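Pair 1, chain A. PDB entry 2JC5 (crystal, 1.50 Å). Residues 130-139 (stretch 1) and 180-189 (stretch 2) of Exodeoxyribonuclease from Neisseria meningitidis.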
# COMPACT_ATOMS: atom_id res chain seq x y z
N PHE A 130 -4.22 11.90 -8.54
CA PHE A 130 -3.33 11.65 -7.43
C PHE A 130 -1.93 12.23 -7.65
O PHE A 130 -1.29 12.62 -6.70
CB PHE A 130 -3.27 10.14 -7.15
CG PHE A 130 -2.62 9.77 -5.85
CD1 PHE A 130 -3.03 10.35 -4.66
CD2 PHE A 130 -1.60 8.82 -5.80
CE1 PHE A 130 -2.45 10.00 -3.46
CE2 PHE A 130 -1.02 8.47 -4.57
CZ PHE A 130 -1.44 9.07 -3.42
N TYR A 131 -1.45 12.27 -8.90
CA TYR A 131 -0.12 12.84 -9.15
C TYR A 131 0.12 14.24 -8.56
O TYR A 131 1.13 14.47 -7.92
CB TYR A 131 0.18 12.82 -10.64
CG TYR A 131 1.60 13.13 -11.05
CD1 TYR A 131 2.53 12.12 -11.18
CD2 TYR A 131 1.99 14.44 -11.36
CE1 TYR A 131 3.82 12.38 -11.61
CE2 TYR A 131 3.29 14.71 -11.77
CZ TYR A 131 4.20 13.68 -11.90
OH TYR A 131 5.49 13.94 -12.32
N PRO A 132 -0.81 15.20 -8.78
CA PRO A 132 -0.60 16.50 -8.15
C PRO A 132 -0.63 16.49 -6.62
O PRO A 132 -0.02 17.36 -5.98
CB PRO A 132 -1.75 17.36 -8.69
CG PRO A 132 -2.29 16.62 -9.84
CD PRO A 132 -2.00 15.17 -9.63
N MET A 133 -1.32 15.52 -6.02
CA MET A 133 -1.31 15.34 -4.58
C MET A 133 0.06 14.84 -4.12
O MET A 133 0.59 15.30 -3.12
CB MET A 133 -2.39 14.36 -4.14
CG MET A 133 -3.78 14.87 -4.41
SD MET A 133 -5.03 13.69 -3.90
CE MET A 133 -4.51 13.35 -2.23
N LEU A 134 0.62 13.91 -4.86
CA LEU A 134 1.98 13.44 -4.59
C LEU A 134 3.01 14.56 -4.73
O LEU A 134 3.94 14.65 -3.94
CB LEU A 134 2.34 12.27 -5.51
CG LEU A 134 1.71 10.91 -5.21
CD1 LEU A 134 1.90 9.98 -6.38
CD2 LEU A 134 2.25 10.29 -3.91
N GLU A 135 2.81 15.44 -5.71
CA GLU A 135 3.68 16.58 -5.90
C GLU A 135 3.57 17.55 -4.73
O GLU A 135 4.57 17.98 -4.17
CB GLU A 135 3.33 17.31 -7.21
CG GLU A 135 4.31 18.44 -7.50
CD GLU A 135 4.22 18.97 -8.91
OE1 GLU A 135 3.14 18.83 -9.53
OE2 GLU A 135 5.22 19.55 -9.37
N ALA A 136 2.35 17.88 -4.34
CA ALA A 136 2.13 18.76 -3.21
C ALA A 136 2.68 18.17 -1.91
O ALA A 136 3.32 18.87 -1.13
CB ALA A 136 0.66 19.07 -3.06
N MET A 137 2.45 16.87 -1.71
CA MET A 137 2.96 16.20 -0.52
C MET A 137 4.48 16.28 -0.46
O MET A 137 5.02 16.57 0.61
CB MET A 137 2.48 14.74 -0.44
CG MET A 137 1.08 14.64 0.15
SD MET A 137 0.61 12.98 0.57
CE MET A 137 0.47 12.32 -1.07
N LYS A 138 5.16 16.02 -1.58
CA LYS A 138 6.64 16.07 -1.65
C LYS A 138 7.11 17.48 -1.31
O LYS A 138 8.15 17.67 -0.67
CB LYS A 138 7.13 15.64 -3.06
CG LYS A 138 8.63 15.85 -3.37
CD LYS A 138 9.51 14.70 -2.91
CE LYS A 138 10.96 14.87 -3.41
NZ LYS A 138 11.46 16.28 -3.42
N ASN A 139 6.34 18.48 -1.68
CA ASN A 139 6.72 19.86 -1.43
C ASN A 139 6.43 20.35 -0.02
O ASN A 139 6.87 21.44 0.34
CB ASN A 139 6.06 20.79 -2.45
CG ASN A 139 6.69 20.70 -3.83
OD1 ASN A 139 7.88 20.43 -3.98
ND2 ASN A 139 5.88 20.94 -4.86
N GLY A 180 7.29 5.82 -13.09
CA GLY A 180 8.61 6.38 -13.33
C GLY A 180 8.67 7.88 -13.07
O GLY A 180 9.66 8.39 -12.56
N LYS A 181 7.60 8.58 -13.41
CA LYS A 181 7.53 10.03 -13.15
C LYS A 181 7.42 10.33 -11.66
O LYS A 181 8.06 11.24 -11.15
CB LYS A 181 6.37 10.68 -13.91
CG LYS A 181 6.55 10.78 -15.42
CD LYS A 181 5.30 11.42 -16.03
N VAL A 182 6.61 9.55 -10.95
CA VAL A 182 6.50 9.73 -9.50
C VAL A 182 7.88 9.60 -8.83
O VAL A 182 8.23 10.38 -7.93
CB VAL A 182 5.52 8.70 -8.91
CG1 VAL A 182 5.61 8.68 -7.36
CG2 VAL A 182 4.08 9.02 -9.38
N ILE A 183 8.67 8.64 -9.30
CA ILE A 183 10.03 8.45 -8.80
C ILE A 183 10.99 9.53 -9.31
O ILE A 183 11.59 10.25 -8.51
CB ILE A 183 10.55 7.03 -9.13
CG1 ILE A 183 9.68 5.97 -8.45
CG2 ILE A 183 12.04 6.87 -8.73
CD1 ILE A 183 9.85 4.56 -9.04
N HIS A 184 11.12 9.67 -10.62
CA HIS A 184 12.21 10.47 -11.19
C HIS A 184 11.89 11.94 -11.41
O HIS A 184 12.80 12.76 -11.42
CB HIS A 184 12.69 9.84 -12.49
CG HIS A 184 13.31 8.50 -12.28
ND1 HIS A 184 12.70 7.33 -12.69
CD2 HIS A 184 14.44 8.14 -11.64
CE1 HIS A 184 13.46 6.30 -12.34
NE2 HIS A 184 14.52 6.77 -11.70
N LYS A 185 10.62 12.26 -11.61
CA LYS A 185 10.22 13.67 -11.81
C LYS A 185 9.85 14.30 -10.48
O LYS A 185 10.33 15.38 -10.15
CB LYS A 185 9.06 13.79 -12.80
CG LYS A 185 9.40 13.39 -14.23
N LEU A 186 9.03 13.61 -9.71
CA LEU A 186 8.64 14.15 -8.41
C LEU A 186 9.67 13.88 -7.32
O LEU A 186 9.69 14.61 -6.33
CB LEU A 186 7.28 13.59 -7.98
CG LEU A 186 6.09 13.92 -8.87
CD1 LEU A 186 4.80 13.45 -8.22
CD2 LEU A 186 6.03 15.42 -9.15
N GLY A 187 10.49 12.85 -7.48
CA GLY A 187 11.56 12.57 -6.53
C GLY A 187 11.17 11.71 -5.34
O GLY A 187 11.87 11.69 -4.32
N TRP A 188 10.06 10.99 -5.47
CA TRP A 188 9.75 9.95 -4.47
C TRP A 188 10.70 8.77 -4.61
O TRP A 188 11.15 8.43 -5.72
CB TRP A 188 8.31 9.48 -4.58
CG TRP A 188 7.31 10.51 -4.17
CD1 TRP A 188 6.77 11.48 -4.94
CD2 TRP A 188 6.77 10.67 -2.87
NE1 TRP A 188 5.91 12.24 -4.20
CE2 TRP A 188 5.89 11.77 -2.92
CE3 TRP A 188 6.93 10.00 -1.66
CZ2 TRP A 188 5.16 12.20 -1.81
CZ3 TRP A 188 6.20 10.42 -0.55
CH2 TRP A 188 5.33 11.51 -0.65
N THR A 189 11.01 8.12 -3.49
CA THR A 189 11.88 6.94 -3.48
C THR A 189 11.02 5.69 -3.36
O THR A 189 10.26 5.56 -2.41
CB THR A 189 12.88 7.00 -2.31
OG1 THR A 189 13.77 8.10 -2.50
CG2 THR A 189 13.71 5.72 -2.18

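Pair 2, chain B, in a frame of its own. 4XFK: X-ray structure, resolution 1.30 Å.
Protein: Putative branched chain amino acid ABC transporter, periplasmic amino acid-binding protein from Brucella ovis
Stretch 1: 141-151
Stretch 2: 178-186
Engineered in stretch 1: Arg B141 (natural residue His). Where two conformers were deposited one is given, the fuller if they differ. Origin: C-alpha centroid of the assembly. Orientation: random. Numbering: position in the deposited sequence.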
# COMPACT_ATOMS: atom_id res chain seq x y z
N ARG B 141 -1.42 -3.91 8.50
CA ARG B 141 -2.62 -3.08 8.48
C ARG B 141 -3.56 -3.42 9.64
O ARG B 141 -4.01 -2.53 10.37
CB ARG B 141 -3.40 -3.25 7.18
CG ARG B 141 -2.75 -2.66 5.93
CD ARG B 141 -2.75 -1.15 5.89
NE ARG B 141 -2.35 -0.71 4.56
CZ ARG B 141 -2.25 0.56 4.17
NH1 ARG B 141 -2.54 1.54 5.01
NH2 ARG B 141 -1.84 0.84 2.94
N PHE B 142 -3.87 -4.70 9.79
CA PHE B 142 -4.98 -5.06 10.67
C PHE B 142 -4.61 -5.29 12.12
O PHE B 142 -5.43 -5.07 13.00
CB PHE B 142 -5.91 -6.09 10.01
CG PHE B 142 -6.71 -5.45 8.93
CD1 PHE B 142 -7.90 -4.80 9.23
CD2 PHE B 142 -6.20 -5.36 7.64
CE1 PHE B 142 -8.61 -4.13 8.25
CE2 PHE B 142 -6.90 -4.67 6.65
CZ PHE B 142 -8.09 -4.05 6.95
N LYS B 143 -3.36 -5.65 12.38
CA LYS B 143 -2.85 -5.62 13.75
C LYS B 143 -2.84 -4.19 14.25
O LYS B 143 -3.35 -3.88 15.33
CB LYS B 143 -1.43 -6.18 13.80
CG LYS B 143 -0.72 -5.86 15.10
CD LYS B 143 0.78 -6.15 15.04
CE LYS B 143 1.56 -5.08 14.26
NZ LYS B 143 1.66 -5.38 12.80
N THR B 144 -2.24 -3.28 13.46
CA THR B 144 -2.12 -1.90 13.92
C THR B 144 -3.46 -1.20 14.08
O THR B 144 -3.65 -0.48 15.07
CB THR B 144 -1.13 -1.04 13.08
OG1 THR B 144 -1.57 -0.96 11.72
CG2 THR B 144 0.29 -1.60 13.14
N VAL B 145 -4.39 -1.38 13.14
CA VAL B 145 -5.66 -0.69 13.27
C VAL B 145 -6.41 -1.15 14.52
O VAL B 145 -6.96 -0.33 15.27
CB VAL B 145 -6.54 -0.77 11.98
CG1 VAL B 145 -7.26 -2.11 11.84
CG2 VAL B 145 -7.53 0.38 11.96
N ALA B 146 -6.40 -2.45 14.77
CA ALA B 146 -7.13 -2.99 15.92
C ALA B 146 -6.43 -2.62 17.23
O ALA B 146 -7.08 -2.19 18.19
CB ALA B 146 -7.26 -4.51 15.79
N GLN B 147 -5.11 -2.77 17.28
CA GLN B 147 -4.37 -2.43 18.49
C GLN B 147 -4.47 -0.95 18.82
O GLN B 147 -4.59 -0.57 19.99
CB GLN B 147 -2.91 -2.86 18.39
CG GLN B 147 -2.14 -2.68 19.68
CD GLN B 147 -2.63 -3.59 20.78
OE1 GLN B 147 -2.84 -4.79 20.55
NE2 GLN B 147 -2.83 -3.04 21.96
N GLY B 148 -4.42 -0.09 17.80
CA GLY B 148 -4.57 1.34 18.00
C GLY B 148 -5.92 1.69 18.61
O GLY B 148 -6.01 2.46 19.56
N MET B 149 -6.98 1.10 18.06
CA MET B 149 -8.31 1.28 18.63
C MET B 149 -8.38 0.80 20.08
O MET B 149 -8.95 1.47 20.95
CB MET B 149 -9.36 0.57 17.78
CG MET B 149 -9.49 1.19 16.40
SD MET B 149 -10.62 0.30 15.33
CE MET B 149 -12.19 0.69 16.11
N LYS B 150 -7.77 -0.35 20.36
CA LYS B 150 -7.70 -0.88 21.72
C LYS B 150 -6.98 0.08 22.66
O LYS B 150 -7.46 0.35 23.77
CB LYS B 150 -7.03 -2.25 21.73
CG LYS B 150 -6.93 -2.88 23.11
CD LYS B 150 -6.32 -4.27 23.00
CE LYS B 150 -6.23 -4.97 24.34
NZ LYS B 150 -5.90 -6.41 24.16
N ASP B 151 -5.84 0.62 22.22
CA ASP B 151 -5.06 1.55 23.04
C ASP B 151 -5.86 2.82 23.36
O ASP B 151 -5.71 3.42 24.43
CB ASP B 151 -3.75 1.95 22.34
CG ASP B 151 -2.76 0.79 22.22
OD1 ASP B 151 -2.96 -0.27 22.85
OD2 ASP B 151 -1.76 0.95 21.49
N ALA B 178 -7.47 -14.21 13.18
CA ALA B 178 -6.31 -14.67 13.95
C ALA B 178 -6.01 -13.78 15.15
O ALA B 178 -5.55 -14.28 16.18
CB ALA B 178 -5.08 -14.79 13.05
N ASN B 179 -6.29 -12.49 15.03
CA ASN B 179 -5.97 -11.52 16.08
C ASN B 179 -7.07 -11.34 17.13
O ASN B 179 -6.87 -10.65 18.14
CB ASN B 179 -5.62 -10.16 15.48
CG ASN B 179 -4.32 -10.17 14.71
OD1 ASN B 179 -3.44 -10.99 14.98
ND2 ASN B 179 -4.18 -9.26 13.76
N ALA B 180 -8.23 -11.95 16.89
CA ALA B 180 -9.41 -11.72 17.72
C ALA B 180 -9.17 -12.04 19.19
O ALA B 180 -9.51 -11.25 20.08
CB ALA B 180 -10.57 -12.53 17.18
N LYS B 181 -8.58 -13.20 19.45
CA LYS B 181 -8.40 -13.68 20.82
C LYS B 181 -7.49 -12.76 21.63
O LYS B 181 -7.83 -12.37 22.76
CB LYS B 181 -7.84 -15.10 20.81
N GLU B 182 -6.34 -12.41 21.07
CA GLU B 182 -5.37 -11.57 21.77
C GLU B 182 -5.81 -10.11 21.90
O GLU B 182 -5.73 -9.52 22.98
CB GLU B 182 -4.01 -11.64 21.07
CG GLU B 182 -3.00 -10.66 21.64
CD GLU B 182 -1.65 -10.76 20.96
OE1 GLU B 182 -1.46 -11.70 20.15
OE2 GLU B 182 -0.78 -9.91 21.22
N ILE B 183 -6.26 -9.52 20.80
CA ILE B 183 -6.62 -8.12 20.84
C ILE B 183 -7.95 -7.91 21.58
O ILE B 183 -8.08 -6.98 22.37
CB ILE B 183 -6.60 -7.48 19.45
CG1 ILE B 183 -5.21 -7.69 18.83
CG2 ILE B 183 -6.92 -6.00 19.55
CD1 ILE B 183 -4.98 -6.95 17.52
N GLY B 184 -8.91 -8.79 21.36
CA GLY B 184 -10.11 -8.77 22.18
C GLY B 184 -11.40 -8.34 21.52
O GLY B 184 -12.10 -7.44 22.00
N TYR B 185 -11.74 -9.00 20.43
CA TYR B 185 -13.06 -8.85 19.85
C TYR B 185 -13.51 -10.22 19.40
O TYR B 185 -12.69 -11.12 19.19
CB TYR B 185 -13.03 -7.85 18.68
CG TYR B 185 -11.93 -8.12 17.68
CD1 TYR B 185 -12.12 -9.02 16.64
CD2 TYR B 185 -10.70 -7.47 17.77
CE1 TYR B 185 -11.12 -9.29 15.73
CE2 TYR B 185 -9.69 -7.72 16.86
CZ TYR B 185 -9.91 -8.63 15.84
OH TYR B 185 -8.91 -8.89 14.94
N GLU B 186 -14.82 -10.40 19.30
CA GLU B 186 -15.36 -11.60 18.69
C GLU B 186 -15.78 -11.26 17.28
O GLU B 186 -16.49 -10.27 17.05
CB GLU B 186 -16.57 -12.10 19.49
CG GLU B 186 -17.20 -13.36 18.91
CD GLU B 186 -18.48 -13.76 19.61
OE1 GLU B 186 -18.67 -13.39 20.79
OE2 GLU B 186 -19.29 -14.45 18.97
O HOH W 1 -6.67 -7.64 13.48

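The sharpest difference lies in how the aromatic residue after the glycine is tied to the facing helix: directly in pair 1, through water in pair 2. In pair 1 the indole of Trp A188 donates a hydrogen bond from NE1 to Leu A134 O (3.1 Å), a carbonyl that also accepts the backbone N of Lys A138 (3.0 Å from N to O). In pair 2 the matching Tyr B185 approaches the helix at Ala B146, with CE2 4.2 Å from Ala B146 CB, and its OH lies 3.0 Å from the O of water 1. That water donates to Tyr B185 OH and, weakly, to Phe B142 O (2.9 Å from the water O), and accepts from Asn B179 ND2 (3.0 Å from the water O), so one molecule joins both stretches.

The shared frame is two helices running in nearly the same direction, at 11° in pair 1 and 22° in pair 2, with axes 11.0 and 10.4 Å apart at closest approach; fourteen central residues superpose with an RMSD of 0.8 Å. Gly A187 and Gly B184 coincide within 0.4 Å. Both have positive phi (88° and 111°), where a CB would jam against the preceding carbonyl O.

Just before the glycine, Leu A186 and Ile B183 match within 0.2 Å, and each has the largest covered area of its pair. Leu A186 sets CD1 over one face of the Tyr A131 ring, 3.8 Å from its centroid, and 3.8 Å from Leu A134 CB. Ile B183 meets a smaller partner, its CD1 3.8 Å from Ala B146 CB, the counterpart of Leu A134. Lys B143 occupies the position of Tyr A131, but its side-chain end leads away; the closest contact of Lys B143 with Ile B183 is from its backbone O to Ile B183 CD1, at 4.1 Å. At Glu A135 and Gln B147 the side-chain centres nearly coincide; CB of Glu A135 touches Leu A186 CD2 at 3.8 Å.

One turn earlier in stretch 2, Val A182 places CG2 3.8 Å from Leu A134 CD1 and 3.9 Å from Tyr A131 CD1, whereas matching Asn B179 brings ND2 to 3.9 Å from Lys B143 CA. Apolar packing there gives way to the water-bound amide.

Pair 1 buries 534 Å² between its stretches, against 309 Å² in pair 2. A lysine also comes close to the backbone of stretch 2 in each pair, although the two are not matched by the superposition: Lys A138 CE lies 3.2 Å from Leu A186 O, while Lys B150, with all four chi angles t, donates a hydrogen bond from NZ to Ile B183 O (2.9 Å).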